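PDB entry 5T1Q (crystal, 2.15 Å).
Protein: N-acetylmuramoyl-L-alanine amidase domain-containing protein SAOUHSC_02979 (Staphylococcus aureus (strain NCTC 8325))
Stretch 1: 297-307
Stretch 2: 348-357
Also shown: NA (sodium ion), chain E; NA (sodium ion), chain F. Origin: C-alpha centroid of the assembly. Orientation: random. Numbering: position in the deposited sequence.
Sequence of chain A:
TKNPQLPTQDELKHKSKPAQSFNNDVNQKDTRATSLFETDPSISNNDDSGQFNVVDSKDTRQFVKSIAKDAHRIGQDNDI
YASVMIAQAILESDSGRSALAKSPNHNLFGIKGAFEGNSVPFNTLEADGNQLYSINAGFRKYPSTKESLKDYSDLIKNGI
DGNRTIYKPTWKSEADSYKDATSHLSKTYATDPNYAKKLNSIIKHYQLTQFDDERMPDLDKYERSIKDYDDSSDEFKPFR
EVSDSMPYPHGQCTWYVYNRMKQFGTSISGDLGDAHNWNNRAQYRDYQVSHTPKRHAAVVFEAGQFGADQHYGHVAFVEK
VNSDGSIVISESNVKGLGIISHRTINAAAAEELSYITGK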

ATOM      1  N   ALA A 297      -5.026  11.547  19.826  1.00 19.51           N
ATOM      2  CA  ALA A 297      -5.853  10.475  20.282  1.00 18.98           C
ATOM      3  C   ALA A 297      -6.339   9.747  19.044  1.00 17.79           C
ATOM      4  O   ALA A 297      -6.293  10.292  17.937  1.00 16.95           O
ATOM      5  CB  ALA A 297      -7.039  11.021  21.058  1.00 19.34           C
ATOM      6  N   ALA A 298      -6.748   8.499  19.221  1.00 17.39           N
ATOM      7  CA  ALA A 298      -7.418   7.757  18.155  1.00 17.31           C
ATOM      8  C   ALA A 298      -8.875   8.238  18.215  1.00 17.28           C
ATOM      9  O   ALA A 298      -9.440   8.324  19.307  1.00 18.65           O
ATOM     10  CB  ALA A 298      -7.353   6.264  18.411  1.00 17.51           C
ATOM     11  N   VAL A 299      -9.469   8.591  17.079  1.00 16.82           N
ATOM     12  CA  VAL A 299     -10.861   9.038  17.073  1.00 16.57           C
ATOM     13  C   VAL A 299     -11.715   7.964  16.416  1.00 16.54           C
ATOM     14  O   VAL A 299     -11.439   7.520  15.293  1.00 15.90           O
ATOM     15  CB  VAL A 299     -11.054  10.440  16.454  1.00 16.58           C
ATOM     16  CG1 VAL A 299     -10.484  10.520  15.048  1.00 16.85           C
ATOM     17  CG2 VAL A 299     -12.525  10.834  16.466  1.00 16.65           C
ATOM     18  N   VAL A 300     -12.744   7.532  17.140  1.00 16.71           N
ATOM     19  CA  VAL A 300     -13.600   6.470  16.661  1.00 16.83           C
ATOM     20  C   VAL A 300     -14.978   6.945  16.196  1.00 17.20           C
ATOM     21  O   VAL A 300     -15.627   7.747  16.872  1.00 16.71           O
ATOM     22  CB  VAL A 300     -13.798   5.433  17.765  1.00 17.07           C
ATOM     23  CG1 VAL A 300     -14.745   4.326  17.301  1.00 17.20           C
ATOM     24  CG2 VAL A 300     -12.454   4.881  18.213  1.00 16.98           C
ATOM     25  N   PHE A 301     -15.392   6.391  15.049  1.00 17.76           N
ATOM     26  CA  PHE A 301     -16.693   6.574  14.434  1.00 18.39           C
ATOM     27  C   PHE A 301     -17.431   5.243  14.613  1.00 19.23           C
ATOM     28  O   PHE A 301     -16.937   4.196  14.143  1.00 18.96           O
ATOM     29  CB  PHE A 301     -16.563   6.787  12.909  1.00 18.61           C
ATOM     30  CG  PHE A 301     -15.974   8.115  12.498  1.00 18.49           C
ATOM     31  CD1 PHE A 301     -14.609   8.342  12.576  1.00 18.26           C
ATOM     32  CD2 PHE A 301     -16.785   9.115  11.982  1.00 19.04           C
ATOM     33  CE1 PHE A 301     -14.064   9.553  12.172  1.00 18.32           C
ATOM     34  CE2 PHE A 301     -16.248  10.341  11.586  1.00 19.19           C
ATOM     35  CZ  PHE A 301     -14.890  10.554  11.662  1.00 18.49           C
ATOM     36  N   GLU A 302     -18.608   5.261  15.244  1.00 20.00           N
ATOM     37  CA  GLU A 302     -19.408   4.036  15.404  1.00 21.42           C
ATOM     38  C   GLU A 302     -19.884   3.530  14.022  1.00 20.86           C
ATOM     39  O   GLU A 302     -19.818   4.252  13.024  1.00 19.96           O
ATOM     40  CB  GLU A 302     -20.632   4.279  16.311  1.00 23.59           C
ATOM     41  CG  GLU A 302     -20.325   4.725  17.751  1.00 24.53           C
ATOM     42  CD  GLU A 302     -19.741   3.616  18.631  1.00 26.07           C
ATOM     43  OE1 GLU A 302     -19.485   2.498  18.138  1.00 26.79           O
ATOM     44  OE2 GLU A 302     -19.559   3.843  19.853  1.00 27.64           O
ATOM     45  N   ALA A 303     -20.272   2.265  13.961  1.00 20.84           N
ATOM     46  CA  ALA A 303     -20.808   1.663  12.739  1.00 21.61           C
ATOM     47  C   ALA A 303     -21.911   2.561  12.158  1.00 22.21           C
ATOM     48  O   ALA A 303     -22.832   2.935  12.856  1.00 22.14           O
ATOM     49  CB  ALA A 303     -21.369   0.284  13.058  1.00 22.50           C
ATOM     50  N   GLY A 304     -21.759   2.961  10.903  1.00 22.80           N
ATOM     51  CA  GLY A 304     -22.724   3.838  10.240  1.00 23.63           C
ATOM     52  C   GLY A 304     -22.735   5.307  10.659  1.00 23.68           C
ATOM     53  O   GLY A 304     -23.523   6.067  10.138  1.00 24.47           O
ATOM     54  N   GLN A 305     -21.860   5.732  11.559  1.00 22.88           N
ATOM     55  CA  GLN A 305     -21.903   7.118  12.040  1.00 23.22           C
ATOM     56  C   GLN A 305     -21.278   8.142  11.093  1.00 23.23           C
ATOM     57  O   GLN A 305     -20.121   8.024  10.764  1.00 22.70           O
ATOM     58  CB  GLN A 305     -21.222   7.212  13.396  1.00 22.74           C
ATOM     59  CG  GLN A 305     -21.288   8.588  14.059  1.00 22.71           C
ATOM     60  CD  GLN A 305     -20.628   8.597  15.423  1.00 21.97           C
ATOM     61  OE1 GLN A 305     -19.734   7.800  15.699  1.00 21.68           O
ATOM     62  NE2 GLN A 305     -21.077   9.482  16.284  1.00 22.21           N
ATOM     63  N   PHE A 306     -22.050   9.159  10.705  1.00 24.38           N
ATOM     64  CA  PHE A 306     -21.596  10.244   9.790  1.00 25.38           C
ATOM     65  C   PHE A 306     -20.929   9.710   8.510  1.00 26.89           C
ATOM     66  O   PHE A 306     -19.839  10.157   8.111  1.00 27.41           O
ATOM     67  CB  PHE A 306     -20.637  11.227  10.502  1.00 23.86           C
ATOM     68  CG  PHE A 306     -21.144  11.743  11.829  1.00 23.75           C
ATOM     69  CD1 PHE A 306     -22.483  12.077  12.012  1.00 24.64           C
ATOM     70  CD2 PHE A 306     -20.261  11.981  12.862  1.00 23.02           C
ATOM     71  CE1 PHE A 306     -22.933  12.567  13.229  1.00 25.04           C
ATOM     72  CE2 PHE A 306     -20.698  12.483  14.075  1.00 23.59           C
ATOM     73  CZ  PHE A 306     -22.039  12.776  14.262  1.00 24.33           C
ATOM     74  N   GLY A 307     -21.567   8.723   7.901  1.00 28.68           N
ATOM     75  CA  GLY A 307     -21.053   8.096   6.694  1.00 29.38           C
ATOM     76  C   GLY A 307     -20.018   7.001   6.889  1.00 29.02           C
ATOM     77  O   GLY A 307     -19.565   6.418   5.914  1.00 30.94           O
ATOM     78  N   ALA A 348     -19.454  20.368  15.829  1.00 23.51           N
ATOM     79  CA  ALA A 348     -20.649  19.670  16.283  1.00 23.94           C
ATOM     80  C   ALA A 348     -20.526  18.158  16.075  1.00 23.25           C
ATOM     81  O   ALA A 348     -20.850  17.398  16.967  1.00 23.52           O
ATOM     82  CB  ALA A 348     -21.901  20.244  15.608  1.00 25.15           C
ATOM     83  N   ALA A 349     -19.969  17.733  14.942  1.00 22.32           N
ATOM     84  CA  ALA A 349     -19.752  16.307  14.696  1.00 21.33           C
ATOM     85  C   ALA A 349     -18.623  15.725  15.583  1.00 20.49           C
ATOM     86  O   ALA A 349     -18.741  14.605  16.094  1.00 19.96           O
ATOM     87  CB  ALA A 349     -19.426  16.063  13.228  1.00 20.86           C
ATOM     88  N   ALA A 350     -17.538  16.473  15.736  1.00 20.27           N
ATOM     89  CA  ALA A 350     -16.387  16.029  16.541  1.00 20.20           C
ATOM     90  C   ALA A 350     -16.746  15.741  17.980  1.00 21.22           C
ATOM     91  O   ALA A 350     -16.224  14.803  18.572  1.00 20.43           O
ATOM     92  CB  ALA A 350     -15.276  17.053  16.494  1.00 19.88           C
ATOM     93  N   GLU A 351     -17.649  16.536  18.541  1.00 23.23           N
ATOM     94  CA  GLU A 351     -18.067  16.344  19.933  1.00 25.01           C
ATOM     95  C   GLU A 351     -18.884  15.066  20.155  1.00 24.27           C
ATOM     96  O   GLU A 351     -19.152  14.688  21.298  1.00 24.77           O
ATOM     97  CB  GLU A 351     -18.809  17.598  20.416  1.00 27.60           C
ATOM     98  CG  GLU A 351     -17.845  18.775  20.498  1.00 30.45           C
ATOM     99  CD  GLU A 351     -18.505  20.124  20.657  1.00 34.38           C
ATOM    100  OE1 GLU A 351     -17.862  21.124  20.260  1.00 37.98           O
ATOM    101  OE2 GLU A 351     -19.642  20.193  21.177  1.00 38.57           O
ATOM    102  N   GLU A 352     -19.254  14.399  19.066  1.00 23.45           N
ATOM    103  CA  GLU A 352     -20.052  13.164  19.128  1.00 23.19           C
ATOM    104  C   GLU A 352     -19.236  11.922  18.914  1.00 22.37           C
ATOM    105  O   GLU A 352     -19.779  10.812  18.933  1.00 22.69           O
ATOM    106  CB  GLU A 352     -21.167  13.195  18.074  1.00 23.84           C
ATOM    107  CG  GLU A 352     -22.119  14.363  18.204  1.00 25.03           C
ATOM    108  CD  GLU A 352     -22.774  14.407  19.552  1.00 26.01           C
ATOM    109  OE1 GLU A 352     -22.895  13.337  20.182  1.00 27.07           O
ATOM    110  OE2 GLU A 352     -23.146  15.509  20.002  1.00 27.97           O
ATOM    111  N   LEU A 353     -17.938  12.093  18.679  1.00 21.32           N
ATOM    112  CA  LEU A 353     -17.049  10.968  18.475  1.00 20.00           C
ATOM    113  C   LEU A 353     -16.357  10.608  19.785  1.00 20.05           C
ATOM    114  O   LEU A 353     -16.452  11.348  20.766  1.00 20.05           O
ATOM    115  CB  LEU A 353     -16.035  11.332  17.401  1.00 19.48           C
ATOM    116  CG  LEU A 353     -16.649  11.749  16.073  1.00 19.42           C
ATOM    117  CD1 LEU A 353     -15.568  12.204  15.118  1.00 19.11           C
ATOM    118  CD2 LEU A 353     -17.464  10.620  15.454  1.00 19.63           C
ATOM    119  N   SER A 354     -15.700   9.440  19.810  1.00 19.41           N
ATOM    120  CA  SER A 354     -14.940   8.982  20.974  1.00 19.03           C
ATOM    121  C   SER A 354     -13.469   9.108  20.703  1.00 18.30           C
ATOM    122  O   SER A 354     -13.010   8.775  19.611  1.00 18.32           O
ATOM    123  CB  SER A 354     -15.250   7.533  21.306  1.00 19.32           C
ATOM    124  OG  SER A 354     -16.530   7.423  21.813  1.00 19.72           O
ATOM    125  N   TYR A 355     -12.738   9.596  21.700  1.00 18.26           N
ATOM    126  CA  TYR A 355     -11.287   9.805  21.610  1.00 17.70           C
ATOM    127  C   TYR A 355     -10.568   8.912  22.605  1.00 18.13           C
ATOM    128  O   TYR A 355     -10.847   8.969  23.790  1.00 18.49           O
ATOM    129  CB  TYR A 355     -10.972  11.259  21.869  1.00 17.24           C
ATOM    130  CG  TYR A 355     -11.678  12.148  20.868  1.00 16.82           C
ATOM    131  CD1 TYR A 355     -13.004  12.564  21.086  1.00 16.95           C
ATOM    132  CD2 TYR A 355     -11.059  12.519  19.677  1.00 16.04           C
ATOM    133  CE1 TYR A 355     -13.681  13.331  20.143  1.00 16.72           C
ATOM    134  CE2 TYR A 355     -11.723  13.293  18.741  1.00 15.97           C
ATOM    135  CZ  TYR A 355     -13.038  13.688  18.975  1.00 16.17           C
ATOM    136  OH  TYR A 355     -13.693  14.468  18.064  1.00 15.86           O
ATOM    137  N   ILE A 356      -9.654   8.078  22.111  1.00 18.05           N
ATOM    138  CA  ILE A 356      -8.891   7.172  22.958  1.00 18.50           C
ATOM    139  C   ILE A 356      -7.482   7.704  23.139  1.00 19.22           C
ATOM    140  O   ILE A 356      -6.751   7.887  22.156  1.00 19.15           O
ATOM    141  CB  ILE A 356      -8.790   5.768  22.317  1.00 18.05           C
ATOM    142  CG1 ILE A 356     -10.183   5.201  21.998  1.00 17.57           C
ATOM    143  CG2 ILE A 356      -8.030   4.805  23.234  1.00 19.01           C
ATOM    144  CD1 ILE A 356     -10.156   3.983  21.088  1.00 17.13           C
ATOM    145  N   THR A 357      -7.084   7.954  24.378  1.00 20.27           N
ATOM    146  CA  THR A 357      -5.709   8.359  24.658  1.00 21.36           C
ATOM    147  C   THR A 357      -4.891   7.090  24.787  1.00 22.85           C
ATOM    148  O   THR A 357      -5.252   6.218  25.553  1.00 23.12           O
ATOM    149  CB  THR A 357      -5.619   9.180  25.955  1.00 21.95           C
ATOM    150  OG1 THR A 357      -6.413  10.364  25.806  1.00 21.37           O
ATOM    151  CG2 THR A 357      -4.162   9.581  26.286  1.00 22.65           C
TER
HETATM  152 NA    NA E 701     -18.101   1.005  19.804  1.00 25.76          NA
HETATM  153 NA    NA F 702     -17.337   9.481   7.539  1.00 49.95          NA
HETATM  154  O   HOH W   1     -19.799   1.960  21.474  1.00 36.15           O
HETATM  155  O   HOH W   2     -19.344  -0.740  19.031  1.00 32.74           O
HETATM  156  O   HOH W   3     -15.399   7.548   7.190  1.00 45.35           O
HETATM  157  O   HOH W   4     -16.822   9.599   5.247  1.00 58.91           O

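The two stretches are joined as neighbouring antiparallel strands, and the pairing is extended past the strand ends by a hydrophobic cluster around Leu 353 and by one side-chain hydrogen bond to the backbone. Ala 298 and Ile 356 form a hydrogen-bonded pair, with Ala 298 N donating to Ile 356 O (3.0 Å) and Ile 356 N to Ala 298 O (2.8 Å). Two residues on, Val 300 N donates to Ser 354 O at 2.8 Å, whereas the return bond from Ser 354 N to Val 300 O is weak at 3.4 Å. Between them lies the non-hydrogen-bonded pair Val 299 and Tyr 355, whose CA atoms come within 4.6 Å.

Side chains alternate across the sheet. Ala 298, Val 300, Ser 354 and Ile 356 share one face, where Val 300 CG2 packs on Ile 356 CD1 (3.8 Å). On the other, Val 299 CG2 touches both Tyr 355 CE2 (3.4 Å) and Leu 353 CD1 (3.6 Å), so a single methyl meets both the ring and the leucine. The contact buries 616 Å², both sides summed. Val 299, Val 300, Leu 353, Tyr 355 and Ile 356 are all buried, which suits their apolar and aromatic side chains; the tyrosine hydroxyl is satisfied within its own stretch, Tyr 355 OH donating to Ala 350 O at 2.6 Å.

Leu 353, which has the largest area covered by the opposite stretch, sends its CD2 over one face of the Phe 301 ring, 4.1 Å from the centroid, in a CH-pi contact. Leu 353 CD2 also lies 4.0 Å from Phe 306 CE2, and Phe 306 CE2 also reaches Ala 349 CB (3.9 Å), where the small alanine side chain meets the ring.

Gln 305 closes the type II turn that begins at Glu 302 and links it to the second stretch. The extended side chain of Gln 305 (chi1 and chi2 both t) accepts from Glu 302 N at Gln 305 OE1 (2.8 Å) and donates from Gln 305 NE2 to Glu 352 O (3.2 Å), a use of both amide ends that suits glutamine.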